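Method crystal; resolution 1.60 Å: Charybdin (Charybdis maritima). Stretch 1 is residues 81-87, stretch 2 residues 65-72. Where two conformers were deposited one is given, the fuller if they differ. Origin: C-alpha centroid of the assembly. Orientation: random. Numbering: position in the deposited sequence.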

ATOM      1  N   ARG A  81      -4.050   4.543  -7.074  1.00 15.20           N
ATOM      2  CA  ARG A  81      -4.966   4.798  -8.186  1.00 15.38           C
ATOM      3  C   ARG A  81      -4.449   5.767  -9.243  1.00 14.68           C
ATOM      4  O   ARG A  81      -4.867   5.708 -10.413  1.00 14.67           O
ATOM      5  CB  ARG A  81      -6.313   5.307  -7.668  1.00 16.07           C
ATOM      6  CG  ARG A  81      -7.423   5.505  -8.725  1.00 16.91           C
ATOM      7  CD  ARG A  81      -7.608   4.312  -9.613  1.00 18.52           C
ATOM      8  NE  ARG A  81      -7.899   3.096  -8.860  1.00 17.99           N
ATOM      9  CZ  ARG A  81      -7.628   1.862  -9.285  1.00 19.90           C
ATOM     10  NH1 ARG A  81      -7.082   1.658 -10.481  1.00 19.67           N
ATOM     11  NH2 ARG A  81      -7.922   0.822  -8.530  1.00 22.48           N
ATOM     12  N   GLY A  82      -3.569   6.685  -8.859  1.00 13.67           N
ATOM     13  CA  GLY A  82      -3.059   7.651  -9.824  1.00 13.16           C
ATOM     14  C   GLY A  82      -1.996   8.538  -9.235  1.00 13.07           C
ATOM     15  O   GLY A  82      -1.692   8.444  -8.065  1.00 12.95           O
ATOM     16  N   TYR A  83      -1.415   9.373 -10.078  1.00 12.84           N
ATOM     17  CA  TYR A  83      -0.402  10.317  -9.618  1.00 12.42           C
ATOM     18  C   TYR A  83      -0.396  11.551 -10.513  1.00 13.00           C
ATOM     19  O   TYR A  83      -0.893  11.533 -11.650  1.00 13.59           O
ATOM     20  CB  TYR A  83       0.973   9.665  -9.544  1.00 13.23           C
ATOM     21  CG  TYR A  83       1.605   9.501 -10.894  1.00 12.36           C
ATOM     22  CD1 TYR A  83       2.480  10.452 -11.408  1.00 14.14           C
ATOM     23  CD2 TYR A  83       1.319   8.383 -11.680  1.00 13.64           C
ATOM     24  CE1 TYR A  83       3.027  10.307 -12.683  1.00 15.21           C
ATOM     25  CE2 TYR A  83       1.874   8.230 -12.956  1.00 14.67           C
ATOM     26  CZ  TYR A  83       2.740   9.186 -13.432  1.00 14.53           C
ATOM     27  OH  TYR A  83       3.286   9.048 -14.691  1.00 16.09           O
ATOM     28  N   GLN A  84       0.168  12.621  -9.969  1.00 13.88           N
ATOM     29  CA  GLN A  84       0.204  13.901 -10.661  1.00 14.72           C
ATOM     30  C   GLN A  84       1.614  14.277 -11.103  1.00 14.90           C
ATOM     31  O   GLN A  84       2.540  14.263 -10.296  1.00 15.61           O
ATOM     32  CB  GLN A  84      -0.304  14.997  -9.739  1.00 14.89           C
ATOM     33  CG  GLN A  84      -0.558  16.297 -10.475  1.00 15.95           C
ATOM     34  CD  GLN A  84      -1.168  17.376  -9.625  1.00 15.70           C
ATOM     35  OE1 GLN A  84      -2.025  18.140 -10.106  1.00 20.87           O
ATOM     36  NE2 GLN A  84      -0.722  17.483  -8.394  1.00 15.77           N
ATOM     37  N   MET A  85       1.742  14.676 -12.367  1.00 15.54           N
ATOM     38  CA  MET A  85       3.002  15.233 -12.883  1.00 16.29           C
ATOM     39  C   MET A  85       3.163  16.683 -12.440  1.00 17.11           C
ATOM     40  O   MET A  85       2.173  17.372 -12.196  1.00 17.73           O
ATOM     41  CB  MET A  85       3.037  15.142 -14.396  1.00 17.15           C
ATOM     42  CG  MET A  85       3.135  13.710 -14.894  1.00 16.46           C
ATOM     43  SD  MET A  85       3.173  13.528 -16.672  1.00 20.04           S
ATOM     44  CE  MET A  85       4.841  14.041 -17.093  1.00 18.83           C
ATOM     45  N   GLN A  86       4.415  17.144 -12.355  1.00 16.90           N
ATOM     46  CA  GLN A  86       4.737  18.445 -11.769  1.00 18.09           C
ATOM     47  C   GLN A  86       4.508  19.633 -12.695  1.00 19.57           C
ATOM     48  O   GLN A  86       4.053  20.679 -12.237  1.00 21.72           O
ATOM     49  CB  GLN A  86       6.190  18.467 -11.287  1.00 17.84           C
ATOM     50  CG  GLN A  86       6.601  19.737 -10.567  1.00 17.07           C
ATOM     51  CD  GLN A  86       7.860  19.565  -9.755  1.00 17.04           C
ATOM     52  OE1 GLN A  86       8.433  18.483  -9.703  1.00 14.84           O
ATOM     53  NE2 GLN A  86       8.314  20.636  -9.138  1.00 19.59           N
ATOM     54  N   GLY A  87       4.821  19.480 -13.974  1.00 21.24           N
ATOM     55  CA  GLY A  87       4.837  20.603 -14.914  1.00 23.67           C
ATOM     56  C   GLY A  87       3.480  21.256 -15.064  1.00 25.12           C
ATOM     57  O   GLY A  87       3.299  22.433 -14.728  1.00 27.93           O
TER
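Stretch 2 (65-72) RGQVTTVR

Residues 67-72 of stretch 2 are extended, with phi between -97° and -144° and psi between 127° and 154°, and run alongside strand 81-84. The N-to-C directions make an angle of 164°, so the pairing is antiparallel; the axes approach to 4.5 Å. Register follows from the CA atoms: Gly-82 CA lies 5.2 Å from Arg-72 CA, and Tyr-83 CA lies 4.2 Å from Val-71 CA, the shorter spacing expected of a non-hydrogen-bonded pair.

Backbone hydrogen bonds fix this register. Arg-72 N donates to Gly-82 O (2.8 Å, 168° at the hydrogen). Arg-72 O receives two bonds, from Arg-81 N at 2.8 Å and from Gly-82 N at 3.3 Å, the latter longer and more bent (149°). Farther along, Gln-84 N donates to Thr-70 O at 2.8 Å. Between these bonds, Tyr-83 CA approaches Thr-70 O to 3.1 Å in a CA-H...O contact.

Past Gln-84 the first stretch leaves the strand, and the contacts change in kind. Thr-69 OG1 donates to Gln-84 O at 3.1 Å, while a water bridges the strands by donating to both Val-68 O and Gln-84 O, each 2.9 Å from its oxygen. The side chain of Gln-86, whose CA-to-CB bond points toward stretch 2, uses both ends of its amide: NE2 donates to Gly-66 O (2.9 Å, 171°), and OE1 accepts from Val-68 N (2.8 Å, 152°). The same amide also packs on Val-68, with Gln-86 CD 3.6 Å from Val-68 CG2. A side chain thus meets backbone groups of stretch 2 where the strand pairing has ended.

Apolar packing is lighter. Tyr-83 and Val-71 direct their CB atoms to the same face of the sheet, and Tyr-83 CB lies 4.1 Å from Val-71 CG2. Altogether the two stretches bury 459 Å², summed over both sides.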

ATOM      1  N   ARG A  65      14.333  17.674  -3.372  1.00 16.51           N
ATOM      2  CA  ARG A  65      15.124  18.749  -3.995  1.00 17.25           C
ATOM      3  C   ARG A  65      14.327  19.522  -5.060  1.00 16.45           C
ATOM      4  O   ARG A  65      14.794  19.728  -6.178  1.00 16.03           O
ATOM      5  CB  ARG A  65      16.431  18.199  -4.584  1.00 17.57           C
ATOM      6  CG  ARG A  65      17.364  17.654  -3.526  1.00 19.58           C
ATOM      7  CD  ARG A  65      18.719  17.242  -4.081  1.00 21.68           C
ATOM      8  NE  ARG A  65      19.595  16.847  -2.981  1.00 25.79           N
ATOM      9  CZ  ARG A  65      20.592  15.963  -3.065  1.00 29.33           C
ATOM     10  NH1 ARG A  65      21.323  15.700  -1.976  1.00 31.32           N
ATOM     11  NH2 ARG A  65      20.875  15.344  -4.207  1.00 31.57           N
ATOM     12  N   GLY A  66      13.111  19.927  -4.706  1.00 15.79           N
ATOM     13  CA  GLY A  66      12.271  20.749  -5.580  1.00 15.31           C
ATOM     14  C   GLY A  66      11.404  19.989  -6.584  1.00 15.38           C
ATOM     15  O   GLY A  66      10.625  20.609  -7.327  1.00 16.59           O
ATOM     16  N   GLN A  67      11.586  18.669  -6.650  1.00 14.74           N
ATOM     17  CA  GLN A  67      10.846  17.775  -7.508  1.00 14.46           C
ATOM     18  C   GLN A  67       9.729  17.179  -6.687  1.00 16.04           C
ATOM     19  O   GLN A  67       9.951  16.822  -5.532  1.00 17.11           O
ATOM     20  CB  GLN A  67      11.767  16.671  -7.980  1.00 14.18           C
ATOM     21  CG  GLN A  67      12.986  17.200  -8.720  1.00 14.51           C
ATOM     22  CD  GLN A  67      14.007  16.111  -8.970  1.00 15.79           C
ATOM     23  OE1 GLN A  67      14.817  15.790  -8.088  1.00 21.83           O
ATOM     24  NE2 GLN A  67      14.012  15.565 -10.177  1.00 15.52           N
ATOM     25  N   VAL A  68       8.548  17.069  -7.269  1.00 15.85           N
ATOM     26  CA  VAL A  68       7.387  16.647  -6.480  1.00 16.49           C
ATOM     27  C   VAL A  68       6.455  15.782  -7.305  1.00 16.76           C
ATOM     28  O   VAL A  68       6.270  15.971  -8.508  1.00 17.22           O
ATOM     29  CB  VAL A  68       6.556  17.869  -5.953  0.65 17.22           C
ATOM     30  CG1 VAL A  68       7.443  18.884  -5.316  0.65 17.20           C
ATOM     31  CG2 VAL A  68       5.759  18.520  -7.046  0.65 18.42           C
ATOM     32  N   THR A  69       5.873  14.809  -6.634  1.00 16.22           N
ATOM     33  CA  THR A  69       4.745  14.118  -7.185  1.00 16.82           C
ATOM     34  C   THR A  69       3.745  13.894  -6.059  1.00 16.17           C
ATOM     35  O   THR A  69       4.097  13.908  -4.897  1.00 16.43           O
ATOM     36  CB  THR A  69       5.158  12.806  -7.860  1.00 17.22           C
ATOM     37  OG1 THR A  69       4.029  12.248  -8.551  1.00 19.11           O
ATOM     38  CG2 THR A  69       5.718  11.820  -6.870  1.00 17.93           C
ATOM     39  N   THR A  70       2.492  13.768  -6.445  1.00 15.98           N
ATOM     40  CA  THR A  70       1.430  13.428  -5.525  1.00 15.58           C
ATOM     41  C   THR A  70       0.778  12.161  -6.038  1.00 16.10           C
ATOM     42  O   THR A  70       0.395  12.105  -7.202  1.00 14.94           O
ATOM     43  CB  THR A  70       0.379  14.533  -5.417  1.00 16.64           C
ATOM     44  OG1 THR A  70       1.021  15.756  -5.011  1.00 18.21           O
ATOM     45  CG2 THR A  70      -0.680  14.149  -4.396  1.00 17.71           C
ATOM     46  N   VAL A  71       0.638  11.179  -5.149  1.00 14.66           N
ATOM     47  CA  VAL A  71       0.006   9.910  -5.491  1.00 15.21           C
ATOM     48  C   VAL A  71      -1.338   9.825  -4.783  1.00 14.78           C
ATOM     49  O   VAL A  71      -1.439  10.143  -3.604  1.00 15.36           O
ATOM     50  CB  VAL A  71       0.908   8.709  -5.102  1.00 15.81           C
ATOM     51  CG1 VAL A  71       0.292   7.431  -5.557  1.00 17.36           C
ATOM     52  CG2 VAL A  71       2.311   8.886  -5.753  1.00 17.68           C
ATOM     53  N   ARG A  72      -2.361   9.383  -5.495  1.00 13.45           N
ATOM     54  CA  ARG A  72      -3.709   9.245  -4.909  1.00 13.87           C
ATOM     55  C   ARG A  72      -3.962   7.759  -4.695  1.00 13.32           C
ATOM     56  O   ARG A  72      -3.767   6.959  -5.589  1.00 14.14           O
ATOM     57  CB  ARG A  72      -4.750   9.809  -5.832  1.00 14.71           C
ATOM     58  CG  ARG A  72      -6.096   9.933  -5.202  1.00 16.79           C
ATOM     59  CD  ARG A  72      -6.909  11.057  -5.827  1.00 18.72           C
ATOM     60  NE  ARG A  72      -6.355  12.390  -5.551  1.00 18.86           N
ATOM     61  CZ  ARG A  72      -6.828  13.510  -6.090  1.00 20.57           C
ATOM     62  NH1 ARG A  72      -7.846  13.470  -6.946  1.00 20.45           N
ATOM     63  NH2 ARG A  72      -6.273  14.673  -5.780  1.00 22.70           N
TER
HETATM   64  O   HOH W   1       3.536  16.773  -9.190  1.00 20.84           O